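Local coordinates for acylneuraminate lyase (Mycoplasma synoviae, PDB 4N4P), which belongs to the dihydrodipicolinate synthetase family of TIM-barrel proteins, at residues Val65-Ala70 with Ala98-Tyr103; Arg76-Ala81 with Lys102-Ser107. All blocks are in the same frame, centred on the assembly; numbering follows the deposited sequence.

Interaction 1 (Val65-Ala70 with Ala98-Tyr103); sequences VMKLVA and AKELKY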
ATOM      1  N   VAL A  65     -36.810   5.064  -8.154  1.00 11.68           N
ATOM      2  CA  VAL A  65     -36.306   5.881  -7.026  1.00 11.88           C
ATOM      3  C   VAL A  65     -36.183   7.345  -7.431  1.00 11.35           C
ATOM      4  O   VAL A  65     -36.567   8.244  -6.671  1.00 11.27           O
ATOM      5  CB  VAL A  65     -34.963   5.352  -6.459  1.00 11.49           C
ATOM      6  CG1 VAL A  65     -34.404   6.298  -5.381  1.00 10.57           C
ATOM      7  CG2 VAL A  65     -35.204   3.966  -5.838  1.00 10.43           C
ATOM      8  N   MET A  66     -35.661   7.575  -8.625  1.00 11.60           N
ATOM      9  CA  MET A  66     -35.477   8.947  -9.116  1.00 11.42           C
ATOM     10  C   MET A  66     -36.821   9.673  -9.215  1.00 12.10           C
ATOM     11  O   MET A  66     -36.934  10.865  -8.859  1.00 11.28           O
ATOM     12  CB  MET A  66     -34.782   8.936 -10.457  1.00 11.93           C
ATOM     13  CG  MET A  66     -33.317   8.502 -10.380  1.00 11.09           C
ATOM     14  SD  MET A  66     -32.525   8.222 -11.952  1.00 13.93           S
ATOM     15  CE  MET A  66     -32.393   9.898 -12.604  1.00 11.49           C
ATOM     16  N   LYS A  67     -37.835   8.964  -9.721  1.00 11.26           N
ATOM     17  CA  LYS A  67     -39.184   9.547  -9.833  1.00 12.19           C
ATOM     18  C   LYS A  67     -39.781   9.846  -8.478  1.00 11.75           C
ATOM     19  O   LYS A  67     -40.303  10.940  -8.249  1.00 11.92           O
ATOM     20  CB  LYS A  67     -40.121   8.611 -10.619  1.00 12.17           C
ATOM     21  CG  LYS A  67     -39.719   8.483 -12.032  1.00 16.04           C
ATOM     22  CD  LYS A  67     -40.244   7.211 -12.670  1.00 22.09           C
ATOM     23  CE  LYS A  67     -39.953   7.217 -14.146  1.00 25.61           C
ATOM     24  NZ  LYS A  67     -40.545   8.439 -14.790  1.00 28.01           N
ATOM     25  N   LEU A  68     -39.685   8.883  -7.568  1.00 11.19           N
ATOM     26  CA  LEU A  68     -40.303   8.999  -6.259  1.00 12.14           C
ATOM     27  C   LEU A  68     -39.670  10.114  -5.451  1.00 11.21           C
ATOM     28  O   LEU A  68     -40.368  10.824  -4.726  1.00 10.71           O
ATOM     29  CB  LEU A  68     -40.204   7.685  -5.490  1.00 12.48           C
ATOM     30  CG  LEU A  68     -40.978   6.469  -6.001  1.00 14.81           C
ATOM     31  CD1 LEU A  68     -40.498   5.219  -5.256  1.00 15.24           C
ATOM     32  CD2 LEU A  68     -42.501   6.639  -5.883  1.00 17.48           C
ATOM     33  N   VAL A  69     -38.355  10.277  -5.591  1.00 10.64           N
ATOM     34  CA  VAL A  69     -37.663  11.334  -4.857  1.00  9.99           C
ATOM     35  C   VAL A  69     -38.071  12.717  -5.363  1.00 10.81           C
ATOM     36  O   VAL A  69     -38.371  13.632  -4.569  1.00  9.80           O
ATOM     37  CB  VAL A  69     -36.117  11.168  -4.922  1.00 10.22           C
ATOM     38  CG1 VAL A  69     -35.414  12.432  -4.449  1.00  9.41           C
ATOM     39  CG2 VAL A  69     -35.685   9.970  -4.056  1.00  9.20           C
ATOM     40  N   ALA A  70     -38.087  12.865  -6.684  1.00 11.41           N
ATOM     41  CA  ALA A  70     -38.448  14.149  -7.286  1.00 11.88           C
ATOM     42  C   ALA A  70     -39.880  14.531  -6.912  1.00 13.41           C
ATOM     43  O   ALA A  70     -40.143  15.691  -6.584  1.00 13.50           O
ATOM     44  CB  ALA A  70     -38.272  14.109  -8.768  1.00 12.41           C
ATOM     45  N   ALA A  98     -33.026  12.150 -15.235  1.00 11.21           N
ATOM     46  CA  ALA A  98     -32.684  13.165 -14.245  1.00 11.66           C
ATOM     47  C   ALA A  98     -33.056  14.557 -14.763  1.00 12.21           C
ATOM     48  O   ALA A  98     -33.581  15.382 -14.034  1.00 11.69           O
ATOM     49  CB  ALA A  98     -31.190  13.114 -13.910  1.00 11.43           C
ATOM     50  N   LYS A  99     -32.785  14.794 -16.038  1.00 12.67           N
ATOM     51  CA  LYS A  99     -33.064  16.110 -16.610  1.00 13.86           C
ATOM     52  C   LYS A  99     -34.581  16.336 -16.727  1.00 13.58           C
ATOM     53  O   LYS A  99     -35.099  17.408 -16.377  1.00 13.67           O
ATOM     54  CB  LYS A  99     -32.394  16.221 -17.973  1.00 13.83           C
ATOM     55  CG  LYS A  99     -32.800  17.488 -18.775  1.00 16.25           C
ATOM     56  CD  LYS A  99     -32.407  18.758 -18.059  1.00 19.11           C
ATOM     57  CE  LYS A  99     -32.708  20.009 -18.934  1.00 23.67           C
ATOM     58  NZ  LYS A  99     -31.791  20.073 -20.120  1.00 24.59           N
ATOM     59  N   GLU A 100     -35.273  15.333 -17.245  1.00 14.84           N
ATOM     60  CA  GLU A 100     -36.743  15.326 -17.320  1.00 16.30           C
ATOM     61  C   GLU A 100     -37.377  15.617 -15.957  1.00 16.13           C
ATOM     62  O   GLU A 100     -38.389  16.345 -15.852  1.00 16.28           O
ATOM     63  CB  GLU A 100     -37.233  13.975 -17.889  1.00 17.35           C
ATOM     64  CG  GLU A 100     -38.756  13.817 -17.926  1.00 23.29           C
ATOM     65  CD  GLU A 100     -39.219  12.405 -18.272  1.00 31.17           C
ATOM     66  OE1 GLU A 100     -38.903  11.923 -19.378  1.00 35.57           O
ATOM     67  OE2 GLU A 100     -39.920  11.776 -17.442  1.00 35.76           O
ATOM     68  N   LEU A 101     -36.787  15.051 -14.900  1.00 14.88           N
ATOM     69  CA  LEU A 101     -37.344  15.195 -13.568  1.00 13.88           C
ATOM     70  C   LEU A 101     -36.845  16.440 -12.832  1.00 13.45           C
ATOM     71  O   LEU A 101     -37.220  16.655 -11.677  1.00 12.63           O
ATOM     72  CB  LEU A 101     -37.071  13.941 -12.717  1.00 14.29           C
ATOM     73  CG  LEU A 101     -37.817  12.684 -13.167  1.00 15.27           C
ATOM     74  CD1 LEU A 101     -37.180  11.490 -12.476  1.00 13.78           C
ATOM     75  CD2 LEU A 101     -39.303  12.784 -12.850  1.00 15.93           C
ATOM     76  N   LYS A 102     -36.019  17.228 -13.521  1.00 12.89           N
ATOM     77  CA  LYS A 102     -35.522  18.532 -13.052  1.00 13.84           C
ATOM     78  C   LYS A 102     -34.555  18.395 -11.884  1.00 12.61           C
ATOM     79  O   LYS A 102     -34.546  19.230 -10.969  1.00 12.36           O
ATOM     80  CB  LYS A 102     -36.675  19.487 -12.672  1.00 14.26           C
ATOM     81  CG  LYS A 102     -37.826  19.561 -13.676  1.00 19.53           C
ATOM     82  CD  LYS A 102     -37.540  20.544 -14.767  1.00 27.60           C
ATOM     83  CE  LYS A 102     -38.826  21.257 -15.186  1.00 30.60           C
ATOM     84  NZ  LYS A 102     -38.526  22.656 -15.629  1.00 32.55           N
ATOM     85  N   TYR A 103     -33.737  17.347 -11.917  1.00 11.57           N
ATOM     86  CA  TYR A 103     -32.630  17.220 -10.953  1.00 11.11           C
ATOM     87  C   TYR A 103     -31.650  18.368 -11.173  1.00 10.96           C
ATOM     88  O   TYR A 103     -31.470  18.836 -12.298  1.00 11.03           O
ATOM     89  CB  TYR A 103     -31.911  15.852 -11.110  1.00 10.34           C
ATOM     90  CG  TYR A 103     -32.609  14.781 -10.312  1.00 10.63           C
ATOM     91  CD1 TYR A 103     -33.833  14.234 -10.750  1.00  8.49           C
ATOM     92  CD2 TYR A 103     -32.097  14.365  -9.080  1.00  8.99           C
ATOM     93  CE1 TYR A 103     -34.517  13.271  -9.980  1.00 10.73           C
ATOM     94  CE2 TYR A 103     -32.745  13.424  -8.310  1.00  8.70           C
ATOM     95  CZ  TYR A 103     -33.978  12.879  -8.758  1.00 11.81           C
ATOM     96  OH  TYR A 103     -34.636  11.962  -7.975  1.00 10.93           O
TER
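Tyr103 reaches across to the helix of Val65-Ala70 and can be followed from CB outward. CG lies beside its own backbone N (chi1 -85°), and from there the ring extends to the helix. The CB of Leu101 lies in the plane of the ring, at its edge. Further out, CE1 meets the CB of Ala70 at 4.0 Å and the O of Met66 at 3.6 Å. The phenol ends in a hydrogen bond, Tyr103 OH to Met66 O, 2.7 Å long. The OH sits in the carbonyl plane, on a lone pair, with a C=O...donor angle of 114°. The same carbonyl also takes the helical bond from Ala70 N, so two donors grip it. Val69 crosses the phenol at about a right angle and sets its CB 3.5 Å from the OH.

Two apolar contacts complete the seam. The methyl CE of Met66 lies 3.7 Å from the CB of Ala98. Leu101 CD1 packs 4.0 Å from the CB of Met66. Lys67 and Glu100 bring opposite charges near each other, beyond salt-bridge distance. Lys102, at positive phi, ends helix 88-100 in a Schellman motif, and the chain then turns inward to Tyr103. This is the packing of neighbouring outer helices in a TIM barrel.

Interaction 2 (Arg76-Ala81 with Lys102-Ser107); sequences RVTLIA and KYDAIS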
ATOM      1  N   ARG A  76     -38.381  21.244  -3.031  1.00 13.37           N
ATOM      2  CA  ARG A  76     -38.044  21.918  -1.763  1.00 12.88           C
ATOM      3  C   ARG A  76     -36.537  22.088  -1.561  1.00 12.96           C
ATOM      4  O   ARG A  76     -36.069  23.170  -1.206  1.00 13.35           O
ATOM      5  CB  ARG A  76     -38.642  21.197  -0.562  1.00 12.74           C
ATOM      6  CG  ARG A  76     -40.153  21.397  -0.445  1.00 13.42           C
ATOM      7  CD  ARG A  76     -40.716  20.572   0.677  1.00 11.93           C
ATOM      8  NE  ARG A  76     -40.690  19.131   0.412  1.00 12.47           N
ATOM      9  CZ  ARG A  76     -40.934  18.206   1.331  1.00 12.41           C
ATOM     10  NH1 ARG A  76     -41.168  18.560   2.601  1.00 14.91           N
ATOM     11  NH2 ARG A  76     -40.920  16.923   0.995  1.00 13.27           N
ATOM     12  N   VAL A  77     -35.787  21.013  -1.787  1.00 10.51           N
ATOM     13  CA  VAL A  77     -34.332  21.080  -1.642  1.00  9.91           C
ATOM     14  C   VAL A  77     -33.637  20.685  -2.937  1.00  9.04           C
ATOM     15  O   VAL A  77     -34.269  20.207  -3.866  1.00  9.42           O
ATOM     16  CB  VAL A  77     -33.833  20.231  -0.431  1.00  8.59           C
ATOM     17  CG1 VAL A  77     -34.524  20.669   0.870  1.00  9.69           C
ATOM     18  CG2 VAL A  77     -33.980  18.709  -0.702  1.00  9.03           C
ATOM     19  N   THR A  78     -32.326  20.895  -2.999  1.00  8.54           N
ATOM     20  CA  THR A  78     -31.529  20.592  -4.206  1.00  9.36           C
ATOM     21  C   THR A  78     -31.426  19.080  -4.344  1.00  9.38           C
ATOM     22  O   THR A  78     -31.316  18.399  -3.329  1.00  9.06           O
ATOM     23  CB  THR A  78     -30.136  21.229  -4.057  1.00  8.61           C
ATOM     24  OG1 THR A  78     -30.315  22.649  -3.845  1.00  8.91           O
ATOM     25  CG2 THR A  78     -29.226  20.999  -5.307  1.00  8.87           C
ATOM     26  N   LEU A  79     -31.480  18.575  -5.573  1.00  8.99           N
ATOM     27  CA  LEU A  79     -31.359  17.125  -5.794  1.00  9.51           C
ATOM     28  C   LEU A  79     -30.213  16.793  -6.706  1.00  9.09           C
ATOM     29  O   LEU A  79     -30.046  17.404  -7.743  1.00 10.19           O
ATOM     30  CB  LEU A  79     -32.651  16.551  -6.390  1.00 10.22           C
ATOM     31  CG  LEU A  79     -33.935  16.618  -5.543  1.00  9.06           C
ATOM     32  CD1 LEU A  79     -35.114  16.040  -6.303  1.00  9.94           C
ATOM     33  CD2 LEU A  79     -33.772  15.913  -4.187  1.00 11.79           C
ATOM     34  N   ILE A  80     -29.426  15.796  -6.317  1.00  8.67           N
ATOM     35  CA  ILE A  80     -28.361  15.264  -7.144  1.00  8.09           C
ATOM     36  C   ILE A  80     -28.553  13.766  -7.231  1.00  8.61           C
ATOM     37  O   ILE A  80     -28.787  13.123  -6.222  1.00  8.78           O
ATOM     38  CB  ILE A  80     -26.958  15.566  -6.560  1.00  8.19           C
ATOM     39  CG1 ILE A  80     -26.791  17.074  -6.287  1.00  7.67           C
ATOM     40  CG2 ILE A  80     -25.878  15.078  -7.510  1.00  7.70           C
ATOM     41  CD1 ILE A  80     -25.475  17.427  -5.612  1.00  8.35           C
ATOM     42  N   ALA A  81     -28.486  13.217  -8.445  1.00  9.47           N
ATOM     43  CA  ALA A  81     -28.609  11.773  -8.650  1.00 10.02           C
ATOM     44  C   ALA A  81     -27.310  11.174  -9.149  1.00 10.20           C
ATOM     45  O   ALA A  81     -26.789  11.594 -10.175  1.00 10.46           O
ATOM     46  CB  ALA A  81     -29.726  11.468  -9.695  1.00 10.33           C
ATOM     47  N   LYS A 102     -36.019  17.228 -13.521  1.00 12.89           N
ATOM     48  CA  LYS A 102     -35.522  18.532 -13.052  1.00 13.84           C
ATOM     49  C   LYS A 102     -34.555  18.395 -11.884  1.00 12.61           C
ATOM     50  O   LYS A 102     -34.546  19.230 -10.969  1.00 12.36           O
ATOM     51  CB  LYS A 102     -36.675  19.487 -12.672  1.00 14.26           C
ATOM     52  CG  LYS A 102     -37.826  19.561 -13.676  1.00 19.53           C
ATOM     53  CD  LYS A 102     -37.540  20.544 -14.767  1.00 27.60           C
ATOM     54  CE  LYS A 102     -38.826  21.257 -15.186  1.00 30.60           C
ATOM     55  NZ  LYS A 102     -38.526  22.656 -15.629  1.00 32.55           N
ATOM     56  N   TYR A 103     -33.737  17.347 -11.917  1.00 11.57           N
ATOM     57  CA  TYR A 103     -32.630  17.220 -10.953  1.00 11.11           C
ATOM     58  C   TYR A 103     -31.650  18.368 -11.173  1.00 10.96           C
ATOM     59  O   TYR A 103     -31.470  18.836 -12.298  1.00 11.03           O
ATOM     60  CB  TYR A 103     -31.911  15.852 -11.110  1.00 10.34           C
ATOM     61  CG  TYR A 103     -32.609  14.781 -10.312  1.00 10.63           C
ATOM     62  CD1 TYR A 103     -33.833  14.234 -10.750  1.00  8.49           C
ATOM     63  CD2 TYR A 103     -32.097  14.365  -9.080  1.00  8.99           C
ATOM     64  CE1 TYR A 103     -34.517  13.271  -9.980  1.00 10.73           C
ATOM     65  CE2 TYR A 103     -32.745  13.424  -8.310  1.00  8.70           C
ATOM     66  CZ  TYR A 103     -33.978  12.879  -8.758  1.00 11.81           C
ATOM     67  OH  TYR A 103     -34.636  11.962  -7.975  1.00 10.93           O
ATOM     68  N   ASP A 104     -31.005  18.812 -10.097  1.00 10.72           N
ATOM     69  CA  ASP A 104     -30.100  19.961 -10.183  1.00 10.63           C
ATOM     70  C   ASP A 104     -28.734  19.576 -10.740  1.00 10.21           C
ATOM     71  O   ASP A 104     -28.029  20.387 -11.378  1.00 10.50           O
ATOM     72  CB  ASP A 104     -29.999  20.598  -8.803  1.00  9.60           C
ATOM     73  CG  ASP A 104     -31.308  21.161  -8.355  1.00 11.84           C
ATOM     74  OD1 ASP A 104     -31.739  22.199  -8.933  1.00 14.75           O
ATOM     75  OD2 ASP A 104     -31.925  20.583  -7.448  1.00 11.34           O
ATOM     76  N   ALA A 105     -28.350  18.326 -10.495  1.00  9.22           N
ATOM     77  CA  ALA A 105     -27.129  17.781 -11.067  1.00  8.80           C
ATOM     78  C   ALA A 105     -27.203  16.254 -11.073  1.00  8.76           C
ATOM     79  O   ALA A 105     -28.042  15.643 -10.399  1.00  9.60           O
ATOM     80  CB  ALA A 105     -25.873  18.222 -10.278  1.00  7.79           C
ATOM     81  N   ILE A 106     -26.270  15.664 -11.793  1.00 10.31           N
ATOM     82  CA  ILE A 106     -26.046  14.231 -11.741  1.00 10.34           C
ATOM     83  C   ILE A 106     -24.594  14.021 -11.384  1.00 11.27           C
ATOM     84  O   ILE A 106     -23.780  14.957 -11.454  1.00 10.67           O
ATOM     85  CB  ILE A 106     -26.362  13.511 -13.094  1.00 10.72           C
ATOM     86  CG1 ILE A 106     -25.600  14.186 -14.251  1.00 10.94           C
ATOM     87  CG2 ILE A 106     -27.875  13.462 -13.348  1.00 11.33           C
ATOM     88  CD1 ILE A 106     -25.742  13.501 -15.603  1.00 12.78           C
ATOM     89  N   SER A 107     -24.266  12.796 -10.967  1.00 10.78           N
ATOM     90  CA  SER A 107     -22.882  12.437 -10.759  1.00 10.30           C
ATOM     91  C   SER A 107     -22.738  11.034 -11.317  1.00 10.83           C
ATOM     92  O   SER A 107     -23.739  10.343 -11.527  1.00 10.14           O
ATOM     93  CB  SER A 107     -22.512  12.474  -9.261  1.00 10.63           C
ATOM     94  OG  SER A 107     -23.168  11.406  -8.593  1.00 11.88           O
TER
HETATM   95  O   HOH W   1     -34.538  20.774  -6.541  1.00 18.12           O
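Leu79 and Ala81 hydrogen-bond to Asp104-Ser107 where the parallel strands 78-82 and 105-108 of the TIM barrel run side by side. Ile80 pairs with Ala105 and Ala81 with Ile106. The strands belong to one beta-alpha-beta unit, with helix 88-100 as the crossover. Their short segments run at 29° to each other.

Backbone bonds come first. Leu79 O accepts from Asp104 N at 2.9 Å and more weakly from Ala105 N. Ala81 N then donates to Ala105 O at 3.1 Å. Ser107 N donates to Ala81 O at 2.9 Å, from above the carbonyl plane. CA-H...O contacts from Ile80 to Ala105 O and from Ile106 to Ala81 O fill in the ladder.

Apolar contacts lie on both sides. Leu79 CB touches Tyr103 CD2 at 3.5 Å, and Leu79 CD1 sits over one face of the Tyr103 ring, offset toward the rim. Ala81 CB meets ring atoms CD2 and CE2. Ile80 CG2 packs near Ala105 CB.

Asp104 supplies the side-chain hydrogen bond across the contact. Its OD1 forms a salt bridge with Lys6. Its OD2 is approached by Thr78 CG2 at 3.5 Å, and water 1 links it to Val77 O. The anti lone pair of OD2 takes the N-H of Leu79 at 2.8 Å, nearly straight at 166°.

Interactions 1 and 2 are successive layers of one part of the barrel, their centres about 8 Å apart. Interaction 1 joins the outer helices 59-73 and 88-100. Interaction 2 joins the inner strands 78-82 and 105-108. Both include Lys102 and Tyr103, where the chain passes from helix to strand. The Tyr103 ring spans the two layers. Around it the layers touch directly: Ala98 CB lies 3.4 Å from Ile106 CG2, and Val69 CG1 lies 3.9 Å from Leu79 CD2. Met66 CE also comes within 4.2 Å of Ala81 CB. Ile47 of the adjacent strand 44-47 touches Met66, Val69, Ala81 and Tyr103. No other subunit touches either contact.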